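Bifunctional GH43-CE protein (PDB 6MLY) joins a glycoside hydrolase family 43 part, probably with beta-xylosidase activity, to a carbohydrate esterase part, and is thought to help break down complex arabinoxylans. Local coordinates at residues 25-30 and 274-279; 312-317 and 370-375; 376-381 and 447-452; 454-459 and 474-479. All blocks are in the same frame, centred on the assembly; numbering follows the deposited sequence.

Contact 1 (25-30 and 274-279). With EDO (1,2-ethanediol), chain F.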
# COMPACT_ATOMS: atom_id res chain seq x y z
N VAL A 25 -17.73 12.70 -2.70
CA VAL A 25 -17.81 13.33 -4.02
C VAL A 25 -16.42 13.43 -4.64
O VAL A 25 -16.30 13.48 -5.87
CB VAL A 25 -18.49 14.72 -3.95
CG1 VAL A 25 -19.93 14.61 -3.47
CG2 VAL A 25 -17.71 15.70 -3.08
N ILE A 26 -15.39 13.51 -3.79
CA ILE A 26 -13.99 13.34 -4.19
C ILE A 26 -13.34 12.31 -3.27
O ILE A 26 -13.05 12.62 -2.11
CB ILE A 26 -13.23 14.68 -4.17
CG1 ILE A 26 -13.83 15.71 -5.14
CG2 ILE A 26 -11.74 14.44 -4.44
CD1 ILE A 26 -13.15 17.06 -5.10
N TYR A 27 -13.09 11.10 -3.78
CA TYR A 27 -12.38 10.09 -3.02
C TYR A 27 -10.87 10.29 -3.21
O TYR A 27 -10.21 9.51 -3.90
CB TYR A 27 -12.83 8.68 -3.43
CG TYR A 27 -12.79 7.65 -2.32
CD1 TYR A 27 -13.78 6.68 -2.22
CD2 TYR A 27 -11.79 7.65 -1.37
CE1 TYR A 27 -13.77 5.73 -1.21
CE2 TYR A 27 -11.76 6.71 -0.35
CZ TYR A 27 -12.75 5.74 -0.27
OH TYR A 27 -12.71 4.81 0.72
N ALA A 28 -10.35 11.37 -2.60
CA ALA A 28 -8.94 11.74 -2.71
C ALA A 28 -8.63 12.90 -1.76
O ALA A 28 -9.53 13.58 -1.27
CB ALA A 28 -8.59 12.11 -4.13
N ASP A 29 -7.33 13.12 -1.54
CA ASP A 29 -6.81 14.04 -0.54
C ASP A 29 -6.97 15.48 -1.05
O ASP A 29 -6.11 15.98 -1.78
CB ASP A 29 -5.37 13.67 -0.19
CG ASP A 29 -4.78 14.39 1.00
OD1 ASP A 29 -5.45 14.45 2.06
OD2 ASP A 29 -3.64 14.86 0.88
N ALA A 30 -8.09 16.11 -0.68
CA ALA A 30 -8.38 17.51 -0.95
C ALA A 30 -8.81 18.18 0.34
O ALA A 30 -9.98 18.52 0.51
CB ALA A 30 -9.44 17.62 -2.02
N GLY A 274 -6.04 9.70 2.52
CA GLY A 274 -5.90 11.06 3.05
C GLY A 274 -7.18 11.59 3.67
O GLY A 274 -7.83 10.90 4.47
N ARG A 275 -7.53 12.83 3.30
CA ARG A 275 -8.66 13.59 3.87
C ARG A 275 -9.57 14.04 2.72
O ARG A 275 -9.21 14.91 1.93
CB ARG A 275 -8.11 14.75 4.71
CG ARG A 275 -7.08 14.33 5.74
CD ARG A 275 -6.74 15.40 6.76
NE ARG A 275 -5.73 16.34 6.30
CZ ARG A 275 -5.59 17.59 6.75
NH1 ARG A 275 -6.39 18.06 7.68
NH2 ARG A 275 -4.65 18.37 6.24
N ILE A 276 -10.76 13.43 2.64
CA ILE A 276 -11.54 13.33 1.39
C ILE A 276 -12.81 14.18 1.51
O ILE A 276 -13.55 14.06 2.48
CB ILE A 276 -11.84 11.86 1.04
CG1 ILE A 276 -12.59 11.11 2.15
CG2 ILE A 276 -10.57 11.11 0.67
CD1 ILE A 276 -13.27 9.86 1.67
N PRO A 277 -13.07 15.10 0.54
CA PRO A 277 -14.30 15.89 0.51
C PRO A 277 -15.64 15.14 0.64
O PRO A 277 -15.82 14.06 0.05
CB PRO A 277 -14.23 16.53 -0.88
CG PRO A 277 -12.76 16.75 -1.10
CD PRO A 277 -12.13 15.50 -0.52
N TYR A 278 -16.56 15.76 1.40
CA TYR A 278 -17.93 15.30 1.65
C TYR A 278 -18.90 16.47 1.43
O TYR A 278 -18.63 17.60 1.87
CB TYR A 278 -18.08 14.79 3.09
CG TYR A 278 -17.74 13.34 3.32
CD1 TYR A 278 -16.48 12.85 3.04
CD2 TYR A 278 -18.67 12.46 3.85
CE1 TYR A 278 -16.15 11.52 3.26
CE2 TYR A 278 -18.36 11.13 4.08
CZ TYR A 278 -17.10 10.65 3.78
OH TYR A 278 -16.78 9.35 4.00
N LEU A 279 -20.02 16.19 0.76
CA LEU A 279 -21.12 17.14 0.60
C LEU A 279 -22.36 16.60 1.33
O LEU A 279 -22.76 15.46 1.09
CB LEU A 279 -21.39 17.34 -0.89
CG LEU A 279 -20.39 18.22 -1.63
CD1 LEU A 279 -20.71 18.29 -3.12
CD2 LEU A 279 -20.35 19.63 -1.04
C1 EDO F . -4.95 21.08 8.87
O1 EDO F . -5.64 20.76 7.66
C2 EDO F . -3.74 21.94 8.52
O2 EDO F . -4.19 23.11 7.82

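Contact 2 (312-317 and 370-375)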
# COMPACT_ATOMS: atom_id res chain seq x y z
N GLY A 312 -9.52 14.71 -13.98
CA GLY A 312 -9.71 16.00 -13.29
C GLY A 312 -8.67 16.27 -12.22
O GLY A 312 -8.07 17.35 -12.18
N ILE A 313 -8.46 15.28 -11.34
CA ILE A 313 -7.60 15.39 -10.15
C ILE A 313 -6.30 14.59 -10.36
O ILE A 313 -5.26 14.94 -9.80
CB ILE A 313 -8.35 14.91 -8.89
CG1 ILE A 313 -9.80 15.39 -8.85
CG2 ILE A 313 -7.58 15.29 -7.63
CD1 ILE A 313 -9.95 16.88 -8.68
N VAL A 314 -6.40 13.48 -11.10
CA VAL A 314 -5.26 12.63 -11.51
C VAL A 314 -5.45 12.23 -12.97
O VAL A 314 -6.56 11.89 -13.37
CB VAL A 314 -5.12 11.38 -10.62
CG1 VAL A 314 -4.72 11.72 -9.20
CG2 VAL A 314 -6.39 10.54 -10.62
N ALA A 315 -4.38 12.30 -13.76
CA ALA A 315 -4.43 11.92 -15.17
C ALA A 315 -3.13 11.21 -15.57
O ALA A 315 -2.08 11.44 -14.97
CB ALA A 315 -4.68 13.14 -16.01
N SER A 316 -3.23 10.33 -16.58
CA SER A 316 -2.06 9.72 -17.24
C SER A 316 -1.32 10.80 -18.03
O SER A 316 -1.92 11.81 -18.39
CB SER A 316 -2.48 8.58 -18.15
OG SER A 316 -3.16 7.57 -17.43
N ASP A 317 -0.02 10.57 -18.30
CA ASP A 317 0.80 11.50 -19.09
C ASP A 317 1.74 10.70 -19.98
O ASP A 317 2.59 9.96 -19.49
CB ASP A 317 1.60 12.45 -18.19
CG ASP A 317 1.94 13.79 -18.84
OD1 ASP A 317 1.78 13.92 -20.07
OD2 ASP A 317 2.37 14.70 -18.10
N LEU A 370 8.36 13.70 -8.42
CA LEU A 370 7.17 14.16 -9.15
C LEU A 370 5.96 13.33 -8.72
O LEU A 370 6.07 12.12 -8.63
CB LEU A 370 7.45 14.00 -10.65
CG LEU A 370 6.42 14.60 -11.60
CD1 LEU A 370 6.42 16.12 -11.52
CD2 LEU A 370 6.66 14.13 -13.03
N THR A 371 4.80 13.97 -8.48
CA THR A 371 3.70 13.28 -7.80
C THR A 371 2.31 13.67 -8.34
O THR A 371 2.10 14.78 -8.80
CB THR A 371 3.70 13.59 -6.30
OG1 THR A 371 3.15 14.89 -6.12
CG2 THR A 371 5.08 13.51 -5.68
N GLN A 372 1.39 12.71 -8.25
CA GLN A 372 -0.05 12.91 -8.30
C GLN A 372 -0.67 12.27 -7.05
O GLN A 372 0.02 11.57 -6.31
CB GLN A 372 -0.66 12.29 -9.56
CG GLN A 372 -0.10 12.85 -10.86
CD GLN A 372 -0.96 12.53 -12.06
OE1 GLN A 372 -2.15 12.24 -11.94
NE2 GLN A 372 -0.37 12.61 -13.23
N ARG A 373 -1.96 12.53 -6.81
CA ARG A 373 -2.67 11.97 -5.65
C ARG A 373 -2.93 10.48 -5.90
O ARG A 373 -2.92 10.02 -7.04
CB ARG A 373 -3.97 12.75 -5.39
CG ARG A 373 -3.77 14.20 -4.97
CD ARG A 373 -5.08 14.97 -4.87
NE ARG A 373 -4.91 16.35 -4.42
CZ ARG A 373 -4.62 17.39 -5.21
NH1 ARG A 373 -4.67 17.27 -6.52
NH2 ARG A 373 -4.27 18.55 -4.68
N THR A 374 -3.14 9.72 -4.82
CA THR A 374 -3.78 8.42 -4.91
C THR A 374 -5.29 8.63 -4.82
O THR A 374 -5.74 9.63 -4.26
CB THR A 374 -3.29 7.46 -3.81
OG1 THR A 374 -3.46 8.09 -2.54
CG2 THR A 374 -1.85 7.04 -4.00
N ILE A 375 -6.06 7.71 -5.38
CA ILE A 375 -7.51 7.85 -5.44
C ILE A 375 -8.16 6.59 -4.87
O ILE A 375 -7.58 5.52 -4.93
CB ILE A 375 -7.97 8.16 -6.88
CG1 ILE A 375 -7.75 6.98 -7.83
CG2 ILE A 375 -7.30 9.42 -7.39
CD1 ILE A 375 -8.24 7.23 -9.23

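Contact 3 (376-381 and 447-452)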
# COMPACT_ATOMS: atom_id res chain seq x y z
N GLY A 376 -9.37 6.76 -4.32
CA GLY A 376 -10.17 5.65 -3.79
C GLY A 376 -11.35 5.32 -4.69
O GLY A 376 -11.70 6.10 -5.58
N PRO A 377 -11.99 4.17 -4.45
CA PRO A 377 -11.66 3.26 -3.36
C PRO A 377 -10.41 2.39 -3.61
O PRO A 377 -9.78 1.95 -2.65
CB PRO A 377 -12.91 2.37 -3.24
CG PRO A 377 -13.46 2.32 -4.64
CD PRO A 377 -13.18 3.71 -5.18
N VAL A 378 -10.09 2.14 -4.88
CA VAL A 378 -8.86 1.44 -5.31
C VAL A 378 -8.19 2.27 -6.41
O VAL A 378 -8.85 3.10 -7.05
CB VAL A 378 -9.15 0.02 -5.81
CG1 VAL A 378 -9.78 -0.85 -4.73
CG2 VAL A 378 -9.99 0.02 -7.08
N CYS A 379 -6.90 2.02 -6.63
CA CYS A 379 -6.19 2.61 -7.76
C CYS A 379 -4.92 1.82 -8.08
O CYS A 379 -4.49 0.92 -7.33
CB CYS A 379 -5.86 4.08 -7.51
SG CYS A 379 -4.59 4.37 -6.25
N THR A 380 -4.34 2.16 -9.23
CA THR A 380 -3.14 1.56 -9.73
C THR A 380 -2.41 2.59 -10.60
O THR A 380 -2.96 3.06 -11.59
CB THR A 380 -3.48 0.27 -10.48
OG1 THR A 380 -4.05 -0.64 -9.54
CG2 THR A 380 -2.29 -0.37 -11.16
N GLY A 381 -1.17 2.92 -10.21
CA GLY A 381 -0.25 3.70 -11.03
C GLY A 381 0.72 2.81 -11.78
O GLY A 381 0.90 1.66 -11.41
N GLU A 447 -0.13 -0.75 -6.82
CA GLU A 447 -1.56 -0.88 -6.55
C GLU A 447 -1.86 -0.35 -5.14
O GLU A 447 -0.98 -0.35 -4.28
CB GLU A 447 -2.02 -2.34 -6.65
CG GLU A 447 -1.83 -2.95 -8.03
CD GLU A 447 -2.57 -4.26 -8.25
OE1 GLU A 447 -2.29 -5.22 -7.49
OE2 GLU A 447 -3.44 -4.31 -9.15
N CYS A 448 -3.11 0.09 -4.94
CA CYS A 448 -3.60 0.63 -3.68
C CYS A 448 -5.01 0.08 -3.40
O CYS A 448 -5.91 0.24 -4.22
CB CYS A 448 -3.68 2.15 -3.70
SG CYS A 448 -2.08 2.99 -3.79
N ASP A 449 -5.17 -0.56 -2.23
CA ASP A 449 -6.48 -0.98 -1.75
C ASP A 449 -6.80 -0.19 -0.48
O ASP A 449 -6.23 -0.46 0.59
CB ASP A 449 -6.56 -2.50 -1.51
CG ASP A 449 -7.98 -3.00 -1.35
OD1 ASP A 449 -8.91 -2.26 -1.74
OD2 ASP A 449 -8.17 -4.12 -0.83
N PHE A 450 -7.68 0.81 -0.63
CA PHE A 450 -8.20 1.60 0.48
C PHE A 450 -9.56 1.03 0.92
O PHE A 450 -10.04 1.39 1.99
CB PHE A 450 -8.29 3.08 0.07
CG PHE A 450 -6.98 3.68 -0.38
CD1 PHE A 450 -5.97 3.96 0.54
CD2 PHE A 450 -6.75 3.98 -1.71
CE1 PHE A 450 -4.76 4.51 0.13
CE2 PHE A 450 -5.54 4.54 -2.12
CZ PHE A 450 -4.55 4.80 -1.20
N ARG A 451 -10.15 0.13 0.12
CA ARG A 451 -11.46 -0.48 0.41
C ARG A 451 -11.54 -0.82 1.90
O ARG A 451 -10.79 -1.66 2.39
CB ARG A 451 -11.67 -1.77 -0.40
CG ARG A 451 -11.89 -1.56 -1.89
CD ARG A 451 -12.07 -2.84 -2.69
NE ARG A 451 -10.97 -3.79 -2.54
CZ ARG A 451 -10.42 -4.49 -3.52
NH1 ARG A 451 -10.90 -4.41 -4.75
NH2 ARG A 451 -9.38 -5.26 -3.27
N ASN A 452 -12.44 -0.13 2.62
CA ASN A 452 -12.66 -0.35 4.05
C ASN A 452 -11.33 -0.20 4.80
O ASN A 452 -11.04 -0.95 5.73
CB ASN A 452 -13.36 -1.69 4.32
CG ASN A 452 -14.78 -1.75 3.80
OD1 ASN A 452 -15.69 -2.18 4.51
ND2 ASN A 452 -15.00 -1.31 2.57

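Contact 4 (454-459 and 474-479)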
# COMPACT_ATOMS: atom_id res chain seq x y z
N VAL A 454 -8.28 -0.93 4.36
CA VAL A 454 -7.31 -2.03 4.47
C VAL A 454 -5.90 -1.44 4.25
O VAL A 454 -4.95 -1.86 4.91
CB VAL A 454 -7.62 -3.21 3.52
CG1 VAL A 454 -8.98 -3.84 3.83
CG2 VAL A 454 -7.51 -2.85 2.05
N ASP A 455 -5.80 -0.46 3.34
CA ASP A 455 -4.66 0.45 3.23
C ASP A 455 -3.37 -0.33 3.00
O ASP A 455 -2.49 -0.34 3.86
CB ASP A 455 -4.51 1.33 4.47
CG ASP A 455 -5.59 2.40 4.62
OD1 ASP A 455 -6.51 2.43 3.78
OD2 ASP A 455 -5.49 3.18 5.58
N LYS A 456 -3.29 -0.98 1.83
CA LYS A 456 -2.16 -1.84 1.47
C LYS A 456 -1.71 -1.50 0.05
O LYS A 456 -2.54 -1.29 -0.84
CB LYS A 456 -2.56 -3.32 1.59
CG LYS A 456 -2.91 -3.80 2.99
CD LYS A 456 -3.22 -5.28 3.09
CE LYS A 456 -4.42 -5.71 2.28
NZ LYS A 456 -4.98 -7.00 2.75
N GLY A 457 -0.38 -1.44 -0.14
CA GLY A 457 0.24 -1.15 -1.44
C GLY A 457 1.04 -2.34 -1.94
O GLY A 457 1.99 -2.78 -1.29
N TYR A 458 0.63 -2.87 -3.11
CA TYR A 458 1.35 -3.95 -3.79
C TYR A 458 2.19 -3.35 -4.93
O TYR A 458 1.68 -2.56 -5.73
CB TYR A 458 0.38 -4.98 -4.38
CG TYR A 458 -0.77 -5.39 -3.48
CD1 TYR A 458 -0.55 -5.87 -2.20
CD2 TYR A 458 -2.08 -5.32 -3.93
CE1 TYR A 458 -1.60 -6.25 -1.38
CE2 TYR A 458 -3.14 -5.69 -3.12
CZ TYR A 458 -2.90 -6.16 -1.84
OH TYR A 458 -3.96 -6.52 -1.06
N PHE A 459 3.47 -3.74 -4.99
CA PHE A 459 4.37 -3.32 -6.06
C PHE A 459 4.66 -4.50 -7.00
O PHE A 459 4.73 -5.65 -6.57
CB PHE A 459 5.68 -2.78 -5.48
CG PHE A 459 5.51 -1.56 -4.61
CD1 PHE A 459 5.30 -1.68 -3.25
CD2 PHE A 459 5.54 -0.29 -5.16
CE1 PHE A 459 5.13 -0.56 -2.46
CE2 PHE A 459 5.38 0.84 -4.37
CZ PHE A 459 5.17 0.70 -3.01
N VAL A 474 4.03 -6.39 0.97
CA VAL A 474 2.98 -5.38 0.94
C VAL A 474 3.43 -4.20 1.80
O VAL A 474 4.08 -4.38 2.84
CB VAL A 474 1.63 -5.95 1.44
CG1 VAL A 474 1.64 -6.24 2.94
CG2 VAL A 474 0.47 -5.05 1.09
N LEU A 475 3.06 -2.99 1.36
CA LEU A 475 3.29 -1.76 2.12
C LEU A 475 2.03 -1.44 2.94
O LEU A 475 1.04 -0.93 2.39
CB LEU A 475 3.61 -0.62 1.15
CG LEU A 475 3.83 0.75 1.79
CD1 LEU A 475 5.15 0.77 2.55
CD2 LEU A 475 3.79 1.86 0.76
N LYS A 476 2.08 -1.73 4.25
CA LYS A 476 1.00 -1.35 5.17
C LYS A 476 1.03 0.17 5.38
O LYS A 476 1.66 0.67 6.31
CB LYS A 476 1.12 -2.08 6.51
CG LYS A 476 0.85 -3.58 6.47
CD LYS A 476 -0.44 -3.95 5.77
CE LYS A 476 -0.86 -5.39 6.01
NZ LYS A 476 -1.37 -5.60 7.39
N MET A 477 0.34 0.89 4.48
CA MET A 477 0.26 2.34 4.50
C MET A 477 -0.33 2.80 5.84
O MET A 477 -1.33 2.25 6.30
CB MET A 477 -0.62 2.85 3.35
CG MET A 477 -0.01 2.67 1.97
SD MET A 477 -1.27 2.74 0.64
CE MET A 477 -0.30 3.62 -0.61
N GLN A 478 0.31 3.80 6.46
CA GLN A 478 -0.26 4.49 7.63
C GLN A 478 -0.23 6.01 7.38
O GLN A 478 0.76 6.56 6.87
CB GLN A 478 0.49 4.13 8.92
CG GLN A 478 -0.28 4.54 10.18
CD GLN A 478 0.55 4.58 11.44
OE1 GLN A 478 1.67 4.07 11.51
NE2 GLN A 478 -0.01 5.19 12.47
N TYR A 479 -1.33 6.68 7.75
CA TYR A 479 -1.48 8.11 7.63
C TYR A 479 -0.80 8.79 8.83
O TYR A 479 -1.44 9.05 9.85
CB TYR A 479 -2.96 8.49 7.51
CG TYR A 479 -3.20 9.95 7.26
CD1 TYR A 479 -3.05 10.49 5.99
CD2 TYR A 479 -3.56 10.81 8.29
CE1 TYR A 479 -3.25 11.83 5.75
CE2 TYR A 479 -3.77 12.16 8.06
CZ TYR A 479 -3.62 12.67 6.79
OH TYR A 479 -3.82 14.00 6.54

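Contact 1 (25-30 and 274-279)
Ile276 meets the loop 25-30 with both branches of its side chain. At the root, CB lies 3.5 Å from Ile26 O. CG2, anti to its own carbonyl carbon, runs into the loop backbone and comes 3.3 Å from Ala28 N. On the longer branch CG1 sits between the backbone N and the carbonyl carbon (chi1 57°), and chi2, near anti at 161°, sets CD1 over one face of the Tyr27 ring, 4.0 Å from Tyr27 CE2. Tyr27 itself is the centre of an inverse gamma turn. Further along the strand, Pro277 points toward the loop and sets its CG 3.6 Å from Ala30 CB, while Leu279 crosses Val25 at about a right angle. Polar bonds close the other end: Arg275 N donates to Asp29 OD1 (2.9 Å) on the anti side of the carboxylate, and Ala30 N to Arg275 O (3.1 Å). The guanidinium of Arg275 instead holds 1,2-ethanediol, probably from the crystallisation liquor, at its edge, with NH1 2.8 Å from the diol O1. The contact joins the loop before strand 34-38 to strand 275-282, an outer strand of its sheet, within the family 43 part, in this family a beta-propeller. Because Asp29 OD2 accepts from Gly486 N, backbone N-H groups from two remote parts of the chain fix the rotation of one buried carboxylate.

Contact 2 (312-317 and 370-375)
Gln372 and Ala315 are paired through two hydrogen bonds that use both polar ends of the glutamine carboxamide. Ala315 N donates to Gln372 OE1 (2.9 Å), and Gln372 NE2 returns a bond to Ala315 O (2.7 Å). The second lies in the carbonyl plane of Ala315, with a C=O...donor angle of 159°, and close to the amide plane of the glutamine. Beyond CG the Gln372 chain is extended (chi2 -163°), which carries CD away from its own strand toward the loop. Val314 points toward the strand and divides its methyls: CG2 makes the apolar contact, 3.5 Å from Ile375 CG2, whereas CG1 lies against a backbone oxygen, 3.3 Å from Arg373 O. Contact with a charged chain comes from Ile313, whose CG2 touches the shaft of Arg373 at CD (3.7 Å) and its NH1 obliquely. The charged end has its principal partner in the first loop of the chain, where NE donates to Asp29 O. In the fold, residues 312-317 lie in the loop between strands 275-282 and 333-335, and strand 370-373 lies in one sheet of the concanavalin A-like domain. A side-chain amide thus does here what a neighbouring strand would do, binding the N-H and C=O of one residue and holding an irregular loop against a strand through its own fixed carboxamide.

Contact 3 (376-381 and 447-452)
Val378 lies under the side chain of Arg451, its CG1 facing one side of the guanidinium and packing 3.6 Å from Arg451 CG, while the two side chains cross at a slant. Arg451 bends at chi3 (-56°), which places NE within 2.7 Å of Asp449 OD1 in a salt bridge. Asp449 stands alongside Val378, pointing the same way, and its OD1 also accepts from Arg451 N, above the carboxylate plane, as an Asx turn. Arg451 NH2 has a second acidic partner in Asp516. On this same face Thr380 and Glu447 run side by side, Thr380 OG1 resting 3.5 Å from Glu447 CG; the acid's two oxygens go to Tyr460 and Ser515. The opposite face carries the cysteines. Cys379 SG sits 3.5 Å from Cys448 CB, and the two SG atoms, Cys379 and Cys448, are 3.8 Å apart, too far for a disulfide. Cys379 SG also approaches the Phe450 ring at its edge, as does Pro377 O, which accepts from Phe450 N (3.1 Å) at a C=O...donor angle of 168°. A cis peptide bond precedes Pro377. The frame is an antiparallel pair, strands 378-386 and 441-449, neighbours in one sheet of the concanavalin A-like sandwich. Cys379 O accepts from Cys448 N (2.9 Å) on one face of its plane and, from above the other, from Thr380 OG1, so the backbone bond is the main one and the hydroxyl adds a second, less well directed donor.

Contact 4 (454-459 and 474-479)
Val474 reaches Tyr458 and Lys456 because its CG2 stands anti to the backbone N, which brings that methyl 3.4 Å from Tyr458 CE1 and 3.5 Å from Lys456 CB. Lys476 bends at chi2 (-50°), which places its CD 3.7 Å from Lys456 CG; the two lysine chains lie side by side and point the same way. Leu475 CB comes to the edge of the Phe459 ring, 3.9 Å from Phe459 CE1. All this hangs on a beta hairpin, strands 456-462 and 469-476, the second of which is outermost in its sheet of the concanavalin A-like domain. Gly457 and Leu475 form its hydrogen-bonded antiparallel pair: Leu475 N meets Gly457 O at 2.9 Å in a nearly straight bond, and Gly457 N returns one to Leu475 O. Toward residue 477 the pairing frays. Lys476 is the centre of an inverse gamma turn, and Met477 N gives Asp455 O only a weak bond. Across the neighbouring strand, Asp455 and Lys456 both stand opposite Asp449 as a G1 beta bulge. Leu475, Phe459 and Met477 pack on Leu400 in strand 395-401 of the other sheet. The face of Lys456 and Val474 turns instead to strand 518-523, where Lys456 NZ donates to Glu520 O. The two ammonium groups, Lys456 NZ and Lys476 NZ, are 6.0 Å apart, and a long, weak ion pair of Lys476 NZ with Asp521 may offset some of their repulsion.

How the contacts relate
From the N terminus, contact 1 closes the longest loop, bringing strand 275-282 back to residues 25-30 within the family 43 part. Contact 2 then folds the loop 312-317 onto strand 370-373; contact 3 closes a somewhat longer loop than contact 2, and contact 4 only a short hairpin. The four follow in series; none nests in or crosses another. Contact 1 nevertheless reaches the later ones: Ala28 CB packs on Thr374 O, Tyr27 O probably accepts from Gly376 N, and Tyr479 packs beside Gly274. Strands 441-449 and 456-462 make contacts 3 and 4 neighbours in one sheet, while Thr374 packs on Phe450 to link contact 2 with contact 3. Propeller and sandwich are thereby tied together.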